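Local atomic coordinates of dihydropyrimidinase (Brevibacillus agri, PDB entry 3SFW), a protein that catalyses the zinc-dependent hydrolytic ring opening of dihydropyrimidines such as 5,6-dihydrouracil to N-carbamoyl-beta-amino acids. Residues I272-K277 against P289-K294; Q196-G201 against D331-P336; S241-V246 against E293-D298. One frame throughout, in Å; residues are numbered along the deposited sequence.

Interactions 1 and 3 adjoin: their centres lie 12 Å apart, they share Glu293 and Lys294, and Arg292 NE in interaction 1 meets Ser241 OG in interaction 3 at 2.8 Å, probably as a hydrogen bond. Both lie near the dinuclear zinc site, with the side chains of Ser241 and Arg292 about 10 and 11 Å from a zinc ion; residues 241-246 follow the zinc ligand His239 closely in the chain. Interaction 2 stands further out, its centre 16 Å from that of interaction 1 and 25 Å from that of interaction 3. It joins residues 196-201 to 331-336, and the chain between them carries both other contacts.

Interaction 1 of 3, residues I272-K277 against P289-K294; sequences ITALEK and PPLREK
Ile272 and Leu291 bring the two backbones to 4.5 Å, CA to CA, where a 3-10 turn (272-276) meets an extended loop and Ile272 N donates to Arg292 O at 2.9 Å. The bond is bent, 148° at the hydrogen, and the donor sits well above the carbonyl plane, 58° out of it. The side chain of Ile272 lies over the same backbone: Ile272 CB is 3.6 Å from Leu291 O, and CG2 rests beside the Arg292 carbonyl. Leu291 points back at the turn. Leu291 CB is 3.8 Å from Leu275 CD1, the two leucines crossing obliquely, and chi1 of -70° sets Leu291 CG anti to the carbonyl carbon, 4.1 Å from Leu275 CD1. Leu291 CD1 reaches Ala274 CB at 4.0 Å. Arg292 starts out away from the turn; its guanidinium is hydrogen-bonded to Ser241 OG and Arg212 O and salt-bridged to Glu217. Helix 206-210 touches Ile272 and Leu275. This is a loop folding back on itself between helices 265-269 and 295-305 of an amidohydrolase TIM barrel; Pro289, at the start of 289-294, packs on the zinc ligand His239.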
loop_
_atom_site.group_PDB
_atom_site.type_symbol
_atom_site.label_atom_id
_atom_site.label_comp_id
_atom_site.label_asym_id
_atom_site.label_seq_id
_atom_site.Cartn_x
_atom_site.Cartn_y
_atom_site.Cartn_z
ATOM N N ILE A 272 -17.139 -0.734 20.418
ATOM C CA ILE A 272 -18.450 -0.338 19.941
ATOM C C ILE A 272 -19.528 -1.078 20.757
ATOM O O ILE A 272 -20.633 -0.590 20.897
ATOM C CB ILE A 272 -18.587 -0.701 18.447
ATOM C CG1 ILE A 272 -19.891 -0.151 17.845
ATOM C CG2 ILE A 272 -18.420 -2.252 18.198
ATOM C CD1 ILE A 272 -19.999 -0.396 16.327
ATOM N N THR A 273 -19.204 -2.247 21.315
ATOM C CA THR A 273 -20.223 -2.952 22.117
ATOM C C THR A 273 -20.737 -2.174 23.350
ATOM O O THR A 273 -21.833 -2.462 23.868
ATOM C CB THR A 273 -19.798 -4.403 22.557
ATOM O OG1 THR A 273 -18.644 -4.351 23.405
ATOM C CG2 THR A 273 -19.542 -5.297 21.328
ATOM N N ALA A 274 -19.965 -1.208 23.844
ATOM C CA ALA A 274 -20.402 -0.444 25.031
ATOM C C ALA A 274 -21.709 0.325 24.711
ATOM O O ALA A 274 -22.465 0.683 25.618
ATOM C CB ALA A 274 -19.307 0.542 25.496
ATOM N N LEU A 275 -21.908 0.652 23.437
ATOM C CA LEU A 275 -23.056 1.471 23.066
ATOM C C LEU A 275 -24.335 0.648 23.108
ATOM O O LEU A 275 -25.429 1.206 22.930
ATOM C CB LEU A 275 -22.897 2.074 21.665
ATOM C CG LEU A 275 -22.061 3.362 21.818
ATOM C CD1 LEU A 275 -20.658 3.054 21.354
ATOM C CD2 LEU A 275 -22.627 4.527 21.051
ATOM N N GLU A 276 -24.169 -0.674 23.194
ATOM C CA GLU A 276 -25.335 -1.587 23.204
ATOM C C GLU A 276 -25.895 -1.765 24.600
ATOM O O GLU A 276 -26.922 -2.453 24.771
ATOM C CB GLU A 276 -24.971 -2.970 22.647
ATOM C CG GLU A 276 -24.508 -3.020 21.212
ATOM C CD GLU A 276 -23.811 -4.375 20.914
ATOM O OE1 GLU A 276 -24.052 -5.360 21.649
ATOM O OE2 GLU A 276 -23.020 -4.456 19.976
ATOM N N LYS A 277 -25.244 -1.179 25.605
ATOM C CA LYS A 277 -25.703 -1.402 26.988
ATOM C C LYS A 277 -27.142 -0.939 27.116
ATOM O O LYS A 277 -27.493 0.144 26.658
ATOM C CB LYS A 277 -24.833 -0.712 28.037
ATOM C CG LYS A 277 -23.411 -1.237 28.158
ATOM C CD LYS A 277 -22.594 -0.248 29.008
ATOM C CE LYS A 277 -21.114 -0.659 29.104
ATOM N NZ LYS A 277 -20.927 -1.916 29.918
ATOM N N PRO A 289 -15.427 10.585 16.804
ATOM C CA PRO A 289 -15.901 9.376 16.128
ATOM C C PRO A 289 -16.342 8.347 17.112
ATOM O O PRO A 289 -15.956 8.371 18.274
ATOM C CB PRO A 289 -14.662 8.868 15.372
ATOM C CG PRO A 289 -13.495 9.497 16.092
ATOM C CD PRO A 289 -13.995 10.843 16.519
ATOM N N PRO A 290 -17.240 7.450 16.667
ATOM C CA PRO A 290 -17.800 6.514 17.648
ATOM C C PRO A 290 -16.776 5.459 18.059
ATOM O O PRO A 290 -15.818 5.184 17.333
ATOM C CB PRO A 290 -18.951 5.858 16.863
ATOM C CG PRO A 290 -18.485 5.899 15.396
ATOM C CD PRO A 290 -17.676 7.215 15.288
ATOM N N LEU A 291 -17.066 4.755 19.137
ATOM C CA LEU A 291 -16.306 3.549 19.492
ATOM C C LEU A 291 -16.374 2.543 18.340
ATOM O O LEU A 291 -17.355 2.539 17.581
ATOM C CB LEU A 291 -16.902 2.956 20.785
ATOM C CG LEU A 291 -16.646 3.805 22.025
ATOM C CD1 LEU A 291 -17.237 3.108 23.274
ATOM C CD2 LEU A 291 -15.128 4.009 22.219
ATOM N N ARG A 292 -15.311 1.743 18.198
ATOM C CA ARG A 292 -15.045 0.917 17.014
ATOM C C ARG A 292 -15.014 -0.560 17.412
ATOM O O ARG A 292 -14.882 -0.914 18.603
ATOM C CB ARG A 292 -13.667 1.272 16.416
ATOM C CG ARG A 292 -13.521 2.761 16.050
ATOM C CD ARG A 292 -14.676 3.162 15.048
ATOM N NE ARG A 292 -14.387 4.446 14.358
ATOM C CZ ARG A 292 -15.229 5.030 13.505
ATOM N NH1 ARG A 292 -16.398 4.435 13.179
ATOM N NH2 ARG A 292 -14.884 6.165 12.898
ATOM N N GLU A 293 -15.049 -1.416 16.411
ATOM C CA GLU A 293 -14.836 -2.855 16.645
ATOM C C GLU A 293 -13.502 -3.016 17.363
ATOM O O GLU A 293 -12.534 -2.339 17.036
ATOM C CB GLU A 293 -14.809 -3.590 15.313
ATOM C CG GLU A 293 -16.189 -3.666 14.664
ATOM C CD GLU A 293 -16.186 -4.267 13.242
ATOM O OE1 GLU A 293 -15.144 -4.292 12.541
ATOM O OE2 GLU A 293 -17.297 -4.454 12.717
ATOM N N LYS A 294 -13.449 -3.914 18.333
ATOM C CA LYS A 294 -12.347 -3.944 19.275
ATOM C C LYS A 294 -10.992 -4.163 18.571
ATOM O O LYS A 294 -9.958 -3.708 19.077
ATOM C CB LYS A 294 -12.591 -5.066 20.294
ATOM C CG LYS A 294 -11.559 -5.079 21.437
ATOM C CD LYS A 294 -12.001 -6.052 22.546
ATOM C CE LYS A 294 -10.838 -6.293 23.524
ATOM N NZ LYS A 294 -10.467 -5.020 24.310
#

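Interaction 2 of 3, residues Q196-G201 against D331-P336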
loop_
_atom_site.group_PDB
_atom_site.type_symbol
_atom_site.label_atom_id
_atom_site.label_comp_id
_atom_site.label_asym_id
_atom_site.label_seq_id
_atom_site.Cartn_x
_atom_site.Cartn_y
_atom_site.Cartn_z
ATOM N N GLN A 196 -31.437 8.759 7.662
ATOM C CA GLN A 196 -31.974 7.482 7.210
ATOM C C GLN A 196 -32.277 6.584 8.411
ATOM O O GLN A 196 -33.354 5.945 8.490
ATOM C CB GLN A 196 -30.967 6.809 6.282
ATOM C CG GLN A 196 -31.258 5.356 5.936
ATOM C CD GLN A 196 -30.207 4.778 4.976
ATOM O OE1 GLN A 196 -30.225 5.059 3.767
ATOM N NE2 GLN A 196 -29.257 4.011 5.521
ATOM N N ALA A 197 -31.375 6.588 9.389
ATOM C CA ALA A 197 -31.569 5.733 10.562
ATOM C C ALA A 197 -32.870 6.125 11.257
ATOM O O ALA A 197 -33.675 5.271 11.645
ATOM C CB ALA A 197 -30.370 5.887 11.563
ATOM N N LEU A 198 -33.060 7.418 11.436
ATOM C CA LEU A 198 -34.205 7.917 12.186
ATOM C C LEU A 198 -35.499 7.645 11.411
ATOM O O LEU A 198 -36.521 7.294 12.007
ATOM C CB LEU A 198 -34.073 9.405 12.435
ATOM C CG LEU A 198 -33.011 9.875 13.436
ATOM C CD1 LEU A 198 -33.073 11.402 13.488
ATOM C CD2 LEU A 198 -33.267 9.253 14.832
ATOM N N ALA A 199 -35.434 7.799 10.088
ATOM C CA ALA A 199 -36.561 7.465 9.210
ATOM C C ALA A 199 -36.993 6.013 9.341
ATOM O O ALA A 199 -38.155 5.679 9.099
ATOM C CB ALA A 199 -36.225 7.795 7.756
ATOM N N GLU A 200 -36.059 5.138 9.682
ATOM C CA GLU A 200 -36.361 3.718 9.799
ATOM C C GLU A 200 -36.749 3.332 11.218
ATOM O O GLU A 200 -36.945 2.157 11.499
ATOM C CB GLU A 200 -35.168 2.887 9.346
ATOM C CG GLU A 200 -34.749 3.187 7.916
ATOM C CD GLU A 200 -33.776 2.170 7.373
ATOM O OE1 GLU A 200 -32.599 2.170 7.810
ATOM O OE2 GLU A 200 -34.191 1.374 6.494
ATOM N N GLY A 201 -36.832 4.321 12.106
ATOM C CA GLY A 201 -37.176 4.078 13.509
ATOM C C GLY A 201 -36.006 3.593 14.360
ATOM O O GLY A 201 -36.201 3.118 15.496
ATOM N N ASP A 331 -33.958 9.527 20.550
ATOM C CA ASP A 331 -33.378 10.094 19.308
ATOM C C ASP A 331 -31.875 10.300 19.499
ATOM O O ASP A 331 -31.477 11.285 20.113
ATOM C CB ASP A 331 -34.044 11.451 18.996
ATOM C CG ASP A 331 -33.480 12.122 17.769
ATOM O OD1 ASP A 331 -32.444 11.642 17.222
ATOM O OD2 ASP A 331 -34.058 13.166 17.343
ATOM N N PHE A 332 -31.075 9.321 19.081
ATOM C CA PHE A 332 -29.632 9.327 19.409
ATOM C C PHE A 332 -28.945 10.581 18.858
ATOM O O PHE A 332 -27.870 10.958 19.340
ATOM C CB PHE A 332 -28.961 8.083 18.831
ATOM C CG PHE A 332 -28.878 8.103 17.325
ATOM C CD1 PHE A 332 -29.859 7.535 16.551
ATOM C CD2 PHE A 332 -27.779 8.667 16.688
ATOM C CE1 PHE A 332 -29.786 7.567 15.152
ATOM C CE2 PHE A 332 -27.670 8.652 15.313
ATOM C CZ PHE A 332 -28.684 8.143 14.532
ATOM N N THR A 333 -29.538 11.221 17.843
ATOM C CA THR A 333 -28.924 12.433 17.270
ATOM C C THR A 333 -28.961 13.611 18.234
ATOM O O THR A 333 -28.242 14.594 18.053
ATOM C CB THR A 333 -29.535 12.869 15.897
ATOM O OG1 THR A 333 -30.827 13.455 16.098
ATOM C CG2 THR A 333 -29.558 11.733 14.837
ATOM N N LYS A 334 -29.794 13.528 19.265
ATOM C CA LYS A 334 -29.869 14.588 20.262
ATOM C C LYS A 334 -29.133 14.283 21.548
ATOM O O LYS A 334 -29.229 15.035 22.516
ATOM C CB LYS A 334 -31.327 14.958 20.561
ATOM C CG LYS A 334 -32.015 15.529 19.307
ATOM C CD LYS A 334 -33.419 16.054 19.630
ATOM C CE LYS A 334 -34.023 16.678 18.363
ATOM N NZ LYS A 334 -35.511 16.558 18.414
ATOM N N ILE A 335 -28.416 13.167 21.592
ATOM C CA ILE A 335 -27.587 12.875 22.785
ATOM C C ILE A 335 -26.334 13.779 22.635
ATOM O O ILE A 335 -25.710 13.751 21.595
ATOM C CB ILE A 335 -27.072 11.389 22.820
ATOM C CG1 ILE A 335 -28.230 10.353 22.828
ATOM C CG2 ILE A 335 -26.209 11.192 24.027
ATOM C CD1 ILE A 335 -27.748 8.892 22.610
ATOM N N PRO A 336 -26.095 14.681 23.612
ATOM C CA PRO A 336 -24.913 15.530 23.486
ATOM C C PRO A 336 -23.663 14.639 23.422
ATOM O O PRO A 336 -23.542 13.673 24.178
ATOM C CB PRO A 336 -24.943 16.388 24.758
ATOM C CG PRO A 336 -25.918 15.643 25.732
ATOM C CD PRO A 336 -26.909 15.016 24.807
#
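Leu198 carries this contact, its two methyls reaching from the last turn of helix 187-199 into the short 3-10 turn that begins at Phe332. CG stands anti to the carbonyl carbon (chi1 -71°), beside the backbone N, and the branch beyond it divides among three partners. Leu198 CD2 comes to 3.9 Å from Phe332 CE1, obliquely to the ring, and to 3.5 Å from Asp331 OD1, the leucine and aspartate side chains crossing at about a right angle. Leu198 and Thr333 reach toward each other tip to tip, with Leu198 CD1 3.8 Å from Thr333 CG2.

Phe332 is the second large contributor. Phe332 CE1 also receives Ala197 CB, 4.0 Å away at the ring edge and near its plane, so one ring carbon touches residues 197 and 198 alike. Thr333 CG2 lies over one face of the ring, toward the rim. Tyr207, His208 and Thr211 also pack against Phe332.

The polar end of Asp331 is engaged within its own turn. Asp331 OD1 accepts from Thr333 N at 3.0 Å, which makes an Asx turn, and from Thr333 OG1 at 2.7 Å; both donors approach from the same face of the carboxylate plane. An alanine here removes the carboxylate, and would probably leave Thr333 N and OG1 without their shared acceptor, the threonine freer to turn and a gap beside Leu198 CD2.

No hydrogen bond crosses between the segments, so what joins them is mostly apolar: alanine at the phenylalanine edge, leucine oblique to the ring and tip to tip with the threonine, and one leucine methyl resting on a carboxylate oxygen. That oxygen, OD1, is taken up by Thr333, which is consistent with a turn held in shape from within; OD2 makes a long ion pair with Lys334 NZ.

Interaction 3 of 3, residues S241-V246 against E293-D298; sequences SCADAV and EKWNQD
Asn296 reaches across to the start of helix 243-254, where its amide meets Ala243 N. From the backbone, Asn296 CB passes 3.9 Å from Ser241 O. Next, chi1 of -71° carries Asn296 CG to 3.9 Å from Ala243 N, with Cys242 CA close by. At the tip Asn296 OD1 accepts from Ala243 N at 2.8 Å, nearly straight at 175° and with the donor tilted only 17° from the carbonyl plane; Cys242 CA and CB crowd the same oxygen, each at 3.5 Å. A water also donates to OD1 and accepts from Asp244 N. Asn296 ND2 turns the other way, to Glu293 O at 3.0 Å, a carbonyl that takes Asn296 N too, from the same face of its plane. ND2 also lies over one face of the Trp295 ring, toward the rim. That indole, held at its edge by NE1 to the anti lone pair of Glu293 OE1, puts Trp295 CZ3 3.5 Å from Ala243 CB. Cys242 is the N-cap residue, so OD1 engages the first N-H of the helix directly and the next through water, a role in which the helix dipole would probably strengthen the bonds; with ND2 tied to Glu293 O, the amide's rotation is fixed.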
loop_
_atom_site.group_PDB
_atom_site.type_symbol
_atom_site.label_atom_id
_atom_site.label_comp_id
_atom_site.label_asym_id
_atom_site.label_seq_id
_atom_site.Cartn_x
_atom_site.Cartn_y
_atom_site.Cartn_z
ATOM N N SER A 241 -9.364 6.985 15.454
ATOM C CA SER A 241 -10.015 5.892 16.202
ATOM C C SER A 241 -9.891 4.548 15.524
ATOM O O SER A 241 -10.280 3.512 16.097
ATOM C CB SER A 241 -11.514 6.202 16.421
ATOM O OG SER A 241 -12.253 6.078 15.206
ATOM N N CYS A 242 -9.481 4.542 14.262
ATOM C CA CYS A 242 -9.613 3.316 13.472
ATOM C C CYS A 242 -8.465 3.055 12.538
ATOM O O CYS A 242 -7.684 3.963 12.181
ATOM C CB CYS A 242 -10.915 3.294 12.678
ATOM S SG CYS A 242 -11.040 4.551 11.376
ATOM N N ALA A 243 -8.316 1.778 12.197
ATOM C CA ALA A 243 -7.210 1.337 11.341
ATOM C C ALA A 243 -7.231 2.007 9.978
ATOM O O ALA A 243 -6.166 2.367 9.456
ATOM C CB ALA A 243 -7.228 -0.231 11.181
ATOM N N ASP A 244 -8.419 2.291 9.445
ATOM C CA ASP A 244 -8.520 2.948 8.136
ATOM C C ASP A 244 -7.747 4.282 8.182
ATOM O O ASP A 244 -6.965 4.585 7.280
ATOM C CB ASP A 244 -9.994 3.203 7.833
ATOM C CG ASP A 244 -10.243 3.655 6.401
ATOM O OD1 ASP A 244 -11.306 3.269 5.869
ATOM O OD2 ASP A 244 -9.443 4.429 5.815
ATOM N N ALA A 245 -7.958 5.045 9.248
ATOM C CA ALA A 245 -7.286 6.334 9.400
ATOM C C ALA A 245 -5.797 6.164 9.695
ATOM O O ALA A 245 -4.950 6.902 9.125
ATOM C CB ALA A 245 -7.952 7.167 10.460
ATOM N N VAL A 246 -5.464 5.205 10.556
ATOM C CA VAL A 246 -4.040 4.940 10.834
ATOM C C VAL A 246 -3.265 4.638 9.549
ATOM O O VAL A 246 -2.201 5.202 9.306
ATOM C CB VAL A 246 -3.869 3.749 11.804
ATOM C CG1 VAL A 246 -2.383 3.365 11.888
ATOM C CG2 VAL A 246 -4.407 4.106 13.239
ATOM N N GLU A 293 -15.049 -1.416 16.411
ATOM C CA GLU A 293 -14.836 -2.855 16.645
ATOM C C GLU A 293 -13.502 -3.016 17.363
ATOM O O GLU A 293 -12.534 -2.339 17.036
ATOM C CB GLU A 293 -14.809 -3.590 15.313
ATOM C CG GLU A 293 -16.189 -3.666 14.664
ATOM C CD GLU A 293 -16.186 -4.267 13.242
ATOM O OE1 GLU A 293 -15.144 -4.292 12.541
ATOM O OE2 GLU A 293 -17.297 -4.454 12.717
ATOM N N LYS A 294 -13.449 -3.914 18.333
ATOM C CA LYS A 294 -12.347 -3.944 19.275
ATOM C C LYS A 294 -10.992 -4.163 18.571
ATOM O O LYS A 294 -9.958 -3.708 19.077
ATOM C CB LYS A 294 -12.591 -5.066 20.294
ATOM C CG LYS A 294 -11.559 -5.079 21.437
ATOM C CD LYS A 294 -12.001 -6.052 22.546
ATOM C CE LYS A 294 -10.838 -6.293 23.524
ATOM N NZ LYS A 294 -10.467 -5.020 24.310
ATOM N N TRP A 295 -10.981 -4.886 17.453
ATOM C CA TRP A 295 -9.697 -5.128 16.753
ATOM C C TRP A 295 -8.948 -3.830 16.394
ATOM O O TRP A 295 -7.708 -3.850 16.253
ATOM C CB TRP A 295 -9.869 -5.991 15.481
ATOM C CG TRP A 295 -10.601 -5.325 14.357
ATOM C CD1 TRP A 295 -11.943 -5.374 14.125
ATOM C CD2 TRP A 295 -10.034 -4.557 13.292
ATOM N NE1 TRP A 295 -12.243 -4.696 12.955
ATOM C CE2 TRP A 295 -11.094 -4.157 12.451
ATOM C CE3 TRP A 295 -8.738 -4.125 12.987
ATOM C CZ2 TRP A 295 -10.896 -3.377 11.315
ATOM C CZ3 TRP A 295 -8.542 -3.400 11.811
ATOM C CH2 TRP A 295 -9.609 -3.009 11.016
ATOM N N ASN A 296 -9.675 -2.713 16.242
ATOM C CA ASN A 296 -9.009 -1.433 15.950
ATOM C C ASN A 296 -8.036 -1.004 17.043
ATOM O O ASN A 296 -7.072 -0.279 16.764
ATOM C CB ASN A 296 -10.012 -0.308 15.658
ATOM C CG ASN A 296 -10.684 -0.483 14.340
ATOM O OD1 ASN A 296 -10.133 -0.112 13.293
ATOM N ND2 ASN A 296 -11.868 -1.139 14.350
ATOM N N GLN A 297 -8.297 -1.419 18.294
ATOM C CA GLN A 297 -7.500 -0.917 19.436
ATOM C C GLN A 297 -6.048 -1.285 19.213
ATOM O O GLN A 297 -5.145 -0.457 19.448
ATOM C CB GLN A 297 -7.965 -1.558 20.743
ATOM C CG GLN A 297 -9.407 -1.120 21.116
ATOM C CD GLN A 297 -9.939 -1.896 22.288
ATOM O OE1 GLN A 297 -9.314 -2.879 22.740
ATOM N NE2 GLN A 297 -11.087 -1.460 22.816
ATOM N N ASP A 298 -5.794 -2.552 18.859
ATOM C CA ASP A 298 -4.375 -2.948 18.758
ATOM C C ASP A 298 -3.626 -2.242 17.628
ATOM O O ASP A 298 -2.392 -2.045 17.716
ATOM C CB ASP A 298 -4.169 -4.468 18.713
ATOM C CG ASP A 298 -4.137 -5.094 20.132
ATOM O OD1 ASP A 298 -4.471 -6.290 20.227
ATOM O OD2 ASP A 298 -3.814 -4.401 21.151
HETATM O O HOH W 1 -10.720 0.617 10.510
#